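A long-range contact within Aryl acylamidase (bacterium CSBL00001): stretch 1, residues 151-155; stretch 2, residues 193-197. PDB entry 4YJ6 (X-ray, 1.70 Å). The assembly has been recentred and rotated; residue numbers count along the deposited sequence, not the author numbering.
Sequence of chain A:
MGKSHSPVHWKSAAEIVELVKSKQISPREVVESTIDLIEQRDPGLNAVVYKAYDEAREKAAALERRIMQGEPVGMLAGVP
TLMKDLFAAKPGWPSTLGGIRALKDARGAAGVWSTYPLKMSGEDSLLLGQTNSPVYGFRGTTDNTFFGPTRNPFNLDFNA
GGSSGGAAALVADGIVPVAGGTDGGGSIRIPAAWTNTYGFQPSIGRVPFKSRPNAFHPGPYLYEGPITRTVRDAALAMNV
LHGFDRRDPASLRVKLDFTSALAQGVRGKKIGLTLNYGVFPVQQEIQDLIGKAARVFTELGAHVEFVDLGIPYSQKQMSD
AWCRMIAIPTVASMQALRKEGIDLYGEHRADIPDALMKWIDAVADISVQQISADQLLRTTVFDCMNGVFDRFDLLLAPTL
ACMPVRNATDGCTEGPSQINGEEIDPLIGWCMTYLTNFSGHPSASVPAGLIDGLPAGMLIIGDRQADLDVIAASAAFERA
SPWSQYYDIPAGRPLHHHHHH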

# COMPACT_ATOMS: atom_id res chain seq x y z
N ARG A 151 12.71 -6.94 -4.63
CA ARG A 151 12.83 -6.90 -6.09
C ARG A 151 11.52 -7.17 -6.83
O ARG A 151 10.62 -7.83 -6.32
CB ARG A 151 13.92 -7.90 -6.53
CG ARG A 151 15.24 -7.64 -5.81
CD ARG A 151 16.39 -8.55 -6.33
NE ARG A 151 17.62 -8.30 -5.58
CZ ARG A 151 17.96 -8.89 -4.43
NH1 ARG A 151 17.18 -9.81 -3.88
NH2 ARG A 151 19.10 -8.57 -3.82
N ASN A 152 11.44 -6.65 -8.05
CA ASN A 152 10.22 -6.68 -8.83
C ASN A 152 10.05 -8.02 -9.54
O ASN A 152 10.93 -8.38 -10.34
CB ASN A 152 10.30 -5.56 -9.88
CG ASN A 152 8.95 -5.19 -10.40
OD1 ASN A 152 8.19 -6.07 -10.82
ND2 ASN A 152 8.60 -3.89 -10.33
N PRO A 153 8.94 -8.76 -9.29
CA PRO A 153 8.74 -10.04 -9.98
C PRO A 153 8.73 -9.90 -11.50
O PRO A 153 8.89 -10.90 -12.19
CB PRO A 153 7.36 -10.52 -9.49
CG PRO A 153 7.20 -9.82 -8.14
CD PRO A 153 7.82 -8.47 -8.35
N PHE A 154 8.48 -8.70 -12.01
CA PHE A 154 8.49 -8.53 -13.48
C PHE A 154 9.91 -8.42 -14.05
O PHE A 154 10.11 -8.59 -15.26
CB PHE A 154 7.65 -7.31 -13.88
CG PHE A 154 6.20 -7.62 -13.94
CD1 PHE A 154 5.57 -7.87 -15.14
CD2 PHE A 154 5.48 -7.75 -12.77
CE1 PHE A 154 4.24 -8.22 -15.18
CE2 PHE A 154 4.17 -8.10 -12.78
CZ PHE A 154 3.53 -8.34 -13.97
N ASN A 155 10.87 -8.09 -13.20
CA ASN A 155 12.28 -8.04 -13.58
C ASN A 155 13.08 -7.76 -12.31
O ASN A 155 13.07 -6.66 -11.77
CB ASN A 155 12.54 -6.96 -14.65
CG ASN A 155 13.99 -6.94 -15.11
OD1 ASN A 155 14.88 -7.35 -14.37
ND2 ASN A 155 14.22 -6.47 -16.33
N ALA A 193 1.35 -0.16 -8.32
CA ALA A 193 1.53 0.41 -9.67
C ALA A 193 2.74 -0.24 -10.35
O ALA A 193 2.69 -0.59 -11.53
CB ALA A 193 1.73 1.93 -9.58
N TRP A 194 3.85 -0.35 -9.62
CA TRP A 194 5.05 -0.94 -10.25
C TRP A 194 5.02 -2.46 -10.40
O TRP A 194 5.94 -3.01 -10.97
CB TRP A 194 6.29 -0.56 -9.45
CG TRP A 194 6.82 0.83 -9.73
CD1 TRP A 194 6.28 1.77 -10.58
CD2 TRP A 194 8.00 1.43 -9.17
NE1 TRP A 194 7.05 2.91 -10.57
CE2 TRP A 194 8.11 2.73 -9.73
CE3 TRP A 194 8.98 0.99 -8.27
CZ2 TRP A 194 9.15 3.60 -9.39
CZ3 TRP A 194 10.02 1.85 -7.94
CH2 TRP A 194 10.09 3.15 -8.50
N THR A 195 4.01 -3.15 -9.84
CA THR A 195 3.98 -4.63 -9.88
C THR A 195 2.71 -5.23 -10.48
O THR A 195 2.45 -6.42 -10.33
CB THR A 195 4.17 -5.25 -8.46
OG1 THR A 195 3.13 -4.76 -7.62
CG2 THR A 195 5.52 -4.86 -7.90
N ASN A 196 1.92 -4.42 -11.18
CA ASN A 196 0.72 -4.95 -11.86
C ASN A 196 -0.25 -5.52 -10.84
O ASN A 196 -0.93 -6.48 -11.13
CB ASN A 196 1.10 -6.07 -12.89
CG ASN A 196 0.01 -6.32 -13.90
OD1 ASN A 196 -0.36 -5.42 -14.64
ND2 ASN A 196 -0.48 -7.56 -13.97
N THR A 197 -0.31 -4.93 -9.64
CA THR A 197 -1.30 -5.36 -8.67
C THR A 197 -2.26 -4.22 -8.32
O THR A 197 -2.04 -3.06 -8.68
CB THR A 197 -0.64 -5.94 -7.43
OG1 THR A 197 0.37 -5.03 -6.94
CG2 THR A 197 0.03 -7.30 -7.78

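The contact joins a tight turn, N152 to N155, to the end of a helix more than forty residues further along the chain, and rests mainly on F154, T195 and N152. All three are buried, and the closest approach of CA atoms lies between N152 and T195, at 6.7 Å.

N152 supplies the one hydrogen bond across the contact. Its CA-to-CB bond points sideways, but with chi1 in the t rotamer the end of the side chain comes nearer to the helix, and N152 ND2 donates to W194 O at 2.9 Å. The N-H...O angle of 174° makes the bond almost linear. At the other end of the same amide, N152 OD1 accepts from F154 N at 2.9 Å, so the side chain bonds to its own turn as well as to the helix. The turn is of type I and is closed by N155 N donating to N152 O, also at 2.9 Å.

F154 covers the largest area. Its CA-to-CB bond points toward the second stretch, and the ring extends to where the chain leaves the helix: F154 CE2 lies 3.4 Å from T195 O, and F154 CZ lies 3.5 Å from N196 CB. Both neighbours meet the ring obliquely. N196 has positive phi (62°), part of a Schellman motif, and its own CA-to-CB bond points toward the turn.

The CA-to-CB bond of T195 points sideways to the turn, and the residue contributes its methyl group, with T195 CG2 4.0 Å from N152 ND2 and 4.3 Å from P153 CD. These are packing contacts, looser than the approach of F154. The T195 hydroxyl is engaged within its own stretch, where T197 OG1 donates to T195 OG1 at 2.9 Å. The contact thus combines a single, nearly linear hydrogen bond with van der Waals packing, burying 215 Å² over both sides.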